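Local coordinates for possible transcriptional regulatory protein (Probably Lrp/AsnC-family) (Mycobacterium tuberculosis, PDB 4PCQ), which regulates transcription of the L-alanine dehydrogenase gene by binding upstream of it, activating when L-alanine is present and repressing when it is absent, at residues 113-123 against 150-160. Sequence-based numbering, arbitrary orientation.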
ATOM      1  N   PHE B 113      12.226  -7.163  14.644  1.00 47.12           N
ATOM      2  CA  PHE B 113      12.689  -7.664  13.354  1.00 46.87           C
ATOM      3  C   PHE B 113      12.159  -6.771  12.242  1.00 46.59           C
ATOM      4  O   PHE B 113      12.920  -6.211  11.436  1.00 48.73           O
ATOM      5  CB  PHE B 113      12.199  -9.105  13.163  1.00 43.78           C
ATOM      6  CG  PHE B 113      12.771  -9.805  11.957  1.00 42.48           C
ATOM      7  CD1 PHE B 113      13.962 -10.500  12.060  1.00 43.75           C
ATOM      8  CD2 PHE B 113      12.112  -9.796  10.736  1.00 44.90           C
ATOM      9  CE1 PHE B 113      14.499 -11.158  10.971  1.00 45.14           C
ATOM     10  CE2 PHE B 113      12.648 -10.455   9.634  1.00 44.99           C
ATOM     11  CZ  PHE B 113      13.842 -11.138   9.756  1.00 46.07           C
ATOM     12  N   ILE B 114      10.847  -6.578  12.263  1.00 36.72           N
ATOM     13  CA  ILE B 114      10.185  -5.722  11.295  1.00 34.11           C
ATOM     14  C   ILE B 114      10.736  -4.303  11.392  1.00 35.88           C
ATOM     15  O   ILE B 114      11.000  -3.658  10.376  1.00 35.72           O
ATOM     16  CB  ILE B 114       8.662  -5.718  11.509  1.00 32.96           C
ATOM     17  CG1 ILE B 114       8.120  -7.139  11.358  1.00 31.50           C
ATOM     18  CG2 ILE B 114       7.974  -4.763  10.538  1.00 32.11           C
ATOM     19  CD1 ILE B 114       8.487  -7.791  10.046  1.00 33.48           C
ATOM     20  N   GLN B 115      10.931  -3.842  12.626  1.00 56.48           N
ATOM     21  CA  GLN B 115      11.374  -2.481  12.884  1.00 58.43           C
ATOM     22  C   GLN B 115      12.680  -2.200  12.145  1.00 60.72           C
ATOM     23  O   GLN B 115      12.966  -1.052  11.785  1.00 66.38           O
ATOM     24  CB  GLN B 115      11.533  -2.250  14.379  1.00 60.10           C
ATOM     25  N   GLN B 116      13.453  -3.258  11.893  1.00 40.84           N
ATOM     26  CA  GLN B 116      14.666  -3.131  11.095  1.00 41.95           C
ATOM     27  C   GLN B 116      14.369  -3.388   9.622  1.00 39.84           C
ATOM     28  O   GLN B 116      14.806  -2.632   8.751  1.00 40.64           O
ATOM     29  CB  GLN B 116      15.743  -4.103  11.592  1.00 43.32           C
ATOM     30  N   ILE B 117      13.615  -4.452   9.348  1.00 37.46           N
ATOM     31  CA  ILE B 117      13.380  -4.904   7.973  1.00 35.71           C
ATOM     32  C   ILE B 117      12.703  -3.839   7.113  1.00 36.97           C
ATOM     33  O   ILE B 117      12.878  -3.816   5.901  1.00 38.30           O
ATOM     34  CB  ILE B 117      12.585  -6.236   7.912  1.00 33.48           C
ATOM     35  CG1 ILE B 117      12.961  -7.040   6.667  1.00 32.57           C
ATOM     36  CG2 ILE B 117      11.093  -5.979   7.935  1.00 31.97           C
ATOM     37  CD1 ILE B 117      14.043  -8.037   6.919  1.00 33.33           C
ATOM     38  N   ARG B 118      11.943  -2.960   7.761  1.00 35.55           N
ATOM     39  CA  ARG B 118      11.234  -1.889   7.081  1.00 35.44           C
ATOM     40  C   ARG B 118      12.202  -0.897   6.462  1.00 37.51           C
ATOM     41  O   ARG B 118      11.916  -0.307   5.422  1.00 37.52           O
ATOM     42  CB  ARG B 118      10.322  -1.155   8.059  1.00 35.66           C
ATOM     43  CG  ARG B 118       9.047  -1.885   8.422  1.00 33.83           C
ATOM     44  CD  ARG B 118       8.237  -1.023   9.358  1.00 34.55           C
ATOM     45  NE  ARG B 118       7.596   0.067   8.638  1.00 34.65           N
ATOM     46  CZ  ARG B 118       7.024   1.108   9.227  1.00 35.65           C
ATOM     47  NH1 ARG B 118       7.037   1.209  10.547  1.00 36.73           N
ATOM     48  NH2 ARG B 118       6.459   2.057   8.496  1.00 35.85           N
ATOM     49  N   ARG B 119      13.346  -0.706   7.111  1.00 71.09           N
ATOM     50  CA  ARG B 119      14.301   0.295   6.654  1.00 39.41           C
ATOM     51  C   ARG B 119      15.065  -0.168   5.415  1.00 39.07           C
ATOM     52  O   ARG B 119      15.705   0.634   4.735  1.00 46.64           O
ATOM     53  CB  ARG B 119      15.261   0.666   7.773  1.00 45.70           C
ATOM     54  N   LYS B 120      14.982  -1.463   5.122  1.00 52.85           N
ATOM     55  CA  LYS B 120      15.707  -2.049   4.000  1.00 51.91           C
ATOM     56  C   LYS B 120      15.126  -1.538   2.686  1.00 49.96           C
ATOM     57  O   LYS B 120      13.916  -1.376   2.563  1.00 46.65           O
ATOM     58  CB  LYS B 120      15.655  -3.571   4.088  1.00 51.93           C
ATOM     59  CG  LYS B 120      16.202  -4.080   5.415  1.00 52.27           C
ATOM     60  CD  LYS B 120      17.633  -3.606   5.628  1.00 54.83           C
ATOM     61  CE  LYS B 120      18.364  -4.445   6.667  1.00 58.81           C
ATOM     62  NZ  LYS B 120      17.829  -5.835   6.772  1.00 60.79           N
ATOM     63  N   ARG B 121      15.992  -1.279   1.712  1.00 47.68           N
ATOM     64  CA  ARG B 121      15.590  -0.567   0.500  1.00 51.42           C
ATOM     65  C   ARG B 121      14.549  -1.292  -0.346  1.00 55.06           C
ATOM     66  O   ARG B 121      13.665  -0.660  -0.927  1.00 55.21           O
ATOM     67  CB  ARG B 121      16.817  -0.245  -0.345  1.00 51.98           C
ATOM     68  N   GLN B 122      14.644  -2.615  -0.411  1.00 38.55           N
ATOM     69  CA  GLN B 122      13.754  -3.381  -1.278  1.00 37.78           C
ATOM     70  C   GLN B 122      12.316  -3.508  -0.765  1.00 35.59           C
ATOM     71  O   GLN B 122      11.377  -3.557  -1.560  1.00 35.53           O
ATOM     72  CB  GLN B 122      14.331  -4.772  -1.552  1.00 37.81           C
ATOM     73  CG  GLN B 122      15.583  -4.774  -2.408  1.00 40.39           C
ATOM     74  CD  GLN B 122      16.839  -4.993  -1.593  1.00 41.03           C
ATOM     75  OE1 GLN B 122      16.930  -4.555  -0.445  1.00 40.32           O
ATOM     76  NE2 GLN B 122      17.814  -5.688  -2.178  1.00 42.65           N
ATOM     77  N   VAL B 123      12.143  -3.559   0.552  1.00 34.17           N
ATOM     78  CA  VAL B 123      10.815  -3.788   1.122  1.00 32.40           C
ATOM     79  C   VAL B 123       9.849  -2.642   0.833  1.00 32.47           C
ATOM     80  O   VAL B 123      10.177  -1.466   0.999  1.00 33.30           O
ATOM     81  CB  VAL B 123      10.865  -4.057   2.651  1.00 31.38           C
ATOM     82  CG1 VAL B 123      11.757  -5.244   2.949  1.00 31.49           C
ATOM     83  CG2 VAL B 123      11.351  -2.851   3.399  1.00 32.07           C
ATOM     84  N   PHE B 150      18.862 -10.155  -1.350  1.00 36.07           N
ATOM     85  CA  PHE B 150      17.998  -9.650  -0.294  1.00 34.49           C
ATOM     86  C   PHE B 150      17.656 -10.776   0.664  1.00 32.90           C
ATOM     87  O   PHE B 150      17.779 -10.624   1.881  1.00 33.33           O
ATOM     88  CB  PHE B 150      16.715  -9.030  -0.850  1.00 32.66           C
ATOM     89  CG  PHE B 150      15.756  -8.585   0.217  1.00 31.06           C
ATOM     90  CD1 PHE B 150      15.941  -7.381   0.870  1.00 32.41           C
ATOM     91  CD2 PHE B 150      14.679  -9.379   0.576  1.00 28.62           C
ATOM     92  CE1 PHE B 150      15.068  -6.967   1.861  1.00 31.18           C
ATOM     93  CE2 PHE B 150      13.802  -8.974   1.565  1.00 27.50           C
ATOM     94  CZ  PHE B 150      13.998  -7.764   2.208  1.00 28.70           C
ATOM     95  N   VAL B 151      17.232 -11.907   0.112  1.00 31.47           N
ATOM     96  CA  VAL B 151      16.871 -13.049   0.946  1.00 30.37           C
ATOM     97  C   VAL B 151      18.059 -13.582   1.753  1.00 32.34           C
ATOM     98  O   VAL B 151      17.953 -13.799   2.960  1.00 32.45           O
ATOM     99  CB  VAL B 151      16.255 -14.191   0.123  1.00 29.07           C
ATOM    100  CG1 VAL B 151      15.824 -15.315   1.042  1.00 28.39           C
ATOM    101  CG2 VAL B 151      15.074 -13.682  -0.687  1.00 27.56           C
ATOM    102  N   VAL B 152      19.191 -13.778   1.087  1.00 34.24           N
ATOM    103  CA  VAL B 152      20.371 -14.331   1.742  1.00 43.56           C
ATOM    104  C   VAL B 152      20.903 -13.443   2.860  1.00 38.33           C
ATOM    105  O   VAL B 152      21.061 -13.886   3.997  1.00 39.01           O
ATOM    106  CB  VAL B 152      21.512 -14.592   0.733  1.00 38.54           C
ATOM    107  CG1 VAL B 152      22.801 -14.932   1.461  1.00 41.36           C
ATOM    108  CG2 VAL B 152      21.126 -15.693  -0.242  1.00 41.72           C
ATOM    109  N   GLU B 153      21.167 -12.186   2.532  1.00 60.52           N
ATOM    110  CA  GLU B 153      21.777 -11.265   3.483  1.00 63.47           C
ATOM    111  C   GLU B 153      20.818 -10.695   4.546  1.00 63.65           C
ATOM    112  O   GLU B 153      21.244 -10.411   5.663  1.00 67.35           O
ATOM    113  CB  GLU B 153      22.585 -10.200   2.736  1.00 66.57           C
ATOM    114  CG  GLU B 153      23.915 -10.785   2.238  1.00 74.07           C
ATOM    115  CD  GLU B 153      24.236 -10.472   0.786  1.00 76.62           C
ATOM    116  OE1 GLU B 153      25.103 -11.171   0.211  1.00 76.95           O
ATOM    117  OE2 GLU B 153      23.632  -9.538   0.219  1.00 76.10           O
ATOM    118  N   ASN B 154      19.540 -10.524   4.213  1.00 43.16           N
ATOM    119  CA  ASN B 154      18.592 -10.000   5.204  1.00 17.23           C
ATOM    120  C   ASN B 154      17.762 -11.059   5.935  1.00 23.23           C
ATOM    121  O   ASN B 154      17.327 -10.837   7.065  1.00 24.02           O
ATOM    122  CB  ASN B 154      17.658  -8.952   4.597  1.00 23.23           C
ATOM    123  CG  ASN B 154      18.385  -7.698   4.184  1.00 34.87           C
ATOM    124  OD1 ASN B 154      18.957  -6.999   5.018  1.00 38.07           O
ATOM    125  ND2 ASN B 154      18.359  -7.397   2.893  1.00 37.15           N
ATOM    126  N   LEU B 155      17.539 -12.202   5.293  1.00 44.48           N
ATOM    127  CA  LEU B 155      16.717 -13.248   5.896  1.00 41.99           C
ATOM    128  C   LEU B 155      17.505 -14.510   6.243  1.00 42.35           C
ATOM    129  O   LEU B 155      17.649 -14.854   7.414  1.00 42.70           O
ATOM    130  CB  LEU B 155      15.536 -13.590   4.983  1.00 39.55           C
ATOM    131  CG  LEU B 155      14.609 -12.418   4.644  1.00 39.31           C
ATOM    132  CD1 LEU B 155      13.531 -12.840   3.654  1.00 37.50           C
ATOM    133  CD2 LEU B 155      13.999 -11.808   5.895  1.00 39.49           C
ATOM    134  N   ASN B 156      18.024 -15.188   5.223  1.00 42.59           N
ATOM    135  CA  ASN B 156      18.693 -16.477   5.402  1.00 43.13           C
ATOM    136  C   ASN B 156      19.844 -16.454   6.405  1.00 45.85           C
ATOM    137  O   ASN B 156      20.137 -17.460   7.051  1.00 46.54           O
ATOM    138  CB  ASN B 156      19.187 -17.018   4.058  1.00 43.81           C
ATOM    139  CG  ASN B 156      18.061 -17.578   3.207  1.00 47.56           C
ATOM    140  OD1 ASN B 156      16.916 -17.678   3.656  1.00 45.06           O
ATOM    141  ND2 ASN B 156      18.383 -17.947   1.971  1.00 48.94           N
ATOM    142  N   ALA B 157      20.497 -15.305   6.531  1.00 61.02           N
ATOM    143  CA  ALA B 157      21.606 -15.167   7.463  1.00 63.61           C
ATOM    144  C   ALA B 157      21.132 -14.565   8.781  1.00 67.36           C
ATOM    145  O   ALA B 157      21.725 -13.611   9.281  1.00 70.97           O
ATOM    146  CB  ALA B 157      22.710 -14.318   6.854  1.00 67.37           C
ATOM    147  N   ASP B 158      20.063 -15.129   9.341  1.00 61.41           N
ATOM    148  CA  ASP B 158      19.506 -14.638  10.598  1.00 62.82           C
ATOM    149  C   ASP B 158      18.757 -15.749  11.334  1.00 63.95           C
ATOM    150  O   ASP B 158      18.696 -16.883  10.861  1.00 63.94           O
ATOM    151  CB  ASP B 158      18.577 -13.450  10.328  1.00 61.95           C
ATOM    152  CG  ASP B 158      18.363 -12.578  11.552  1.00 65.46           C
ATOM    153  OD1 ASP B 158      18.450 -13.095  12.686  1.00 67.25           O
ATOM    154  OD2 ASP B 158      18.110 -11.369  11.375  1.00 67.61           O
ATOM    155  N   ALA B 159      18.186 -15.414  12.489  1.00 65.52           N
ATOM    156  CA  ALA B 159      17.412 -16.367  13.283  1.00 63.20           C
ATOM    157  C   ALA B 159      15.950 -16.444  12.838  1.00 61.90           C
ATOM    158  O   ALA B 159      15.037 -16.134  13.608  1.00 59.52           O
ATOM    159  CB  ALA B 159      17.493 -16.015  14.763  1.00 62.47           C
ATOM    160  N   ASP B 160      15.735 -16.844  11.589  1.00 47.76           N
ATOM    161  CA  ASP B 160      14.398 -17.154  11.098  1.00 42.42           C
ATOM    162  C   ASP B 160      14.424 -18.496  10.382  1.00 37.30           C
ATOM    163  O   ASP B 160      15.338 -18.773   9.612  1.00 37.56           O
ATOM    164  CB  ASP B 160      13.859 -16.043  10.197  1.00 42.78           C
ATOM    165  CG  ASP B 160      14.720 -15.795   8.984  1.00 43.22           C
ATOM    166  OD1 ASP B 160      14.701 -16.622   8.049  1.00 41.68           O
ATOM    167  OD2 ASP B 160      15.421 -14.764   8.972  1.00 46.14           O
TER
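Phe150, on helix 144-156, lies against Lys120, Gln122 and Val123 of the chain that follows helix 110-117. With CG anti to the backbone N (chi1 176°), the ring is directed toward Gln122 and Val123. Phe150 CB lies 3.8 Å from Gln122 NE2; past CG, which faces Gln122 CD, Phe150 CD1 is 3.3 Å from Gln122 OE1, the amide plane turned 65° from the ring. Phe150 CE1 meets Lys120 CB near the ring plane, hence at the edge, and Phe150 CZ ends 3.5 Å from Val123 CG1. One face is covered near its rim by Asn154 CB, and Val139 and Ile98 of the sheet also touch the Phe150 side chain.

Further along, the Lys120 chain bends at both chi2 and chi4, and Lys120 NZ donates to Asn154 OD1; the modelled 2.4 Å is very short and, at this resolution, its exact length is doubtful. Leu155 CD2 lies 3.9 Å from both Ile117 CD1 and Phe113 CZ, meeting the phenyl at its edge, in plane. Beyond it, Asp158 OD2 is 3.6 Å from Phe113 CE1.

The short helix axes stay 12.2 Å apart at 145°, so side chains bridge two roughly antiparallel helices lying on one antiparallel sheet, as in the ferredoxin-like effector domain of Lrp/AsnC regulators. Chemically, an apolar layer against the sheet is bordered by amide, ammonium and carboxylate groups, with a neutral amide oxygen receiving the probably charged ammonium.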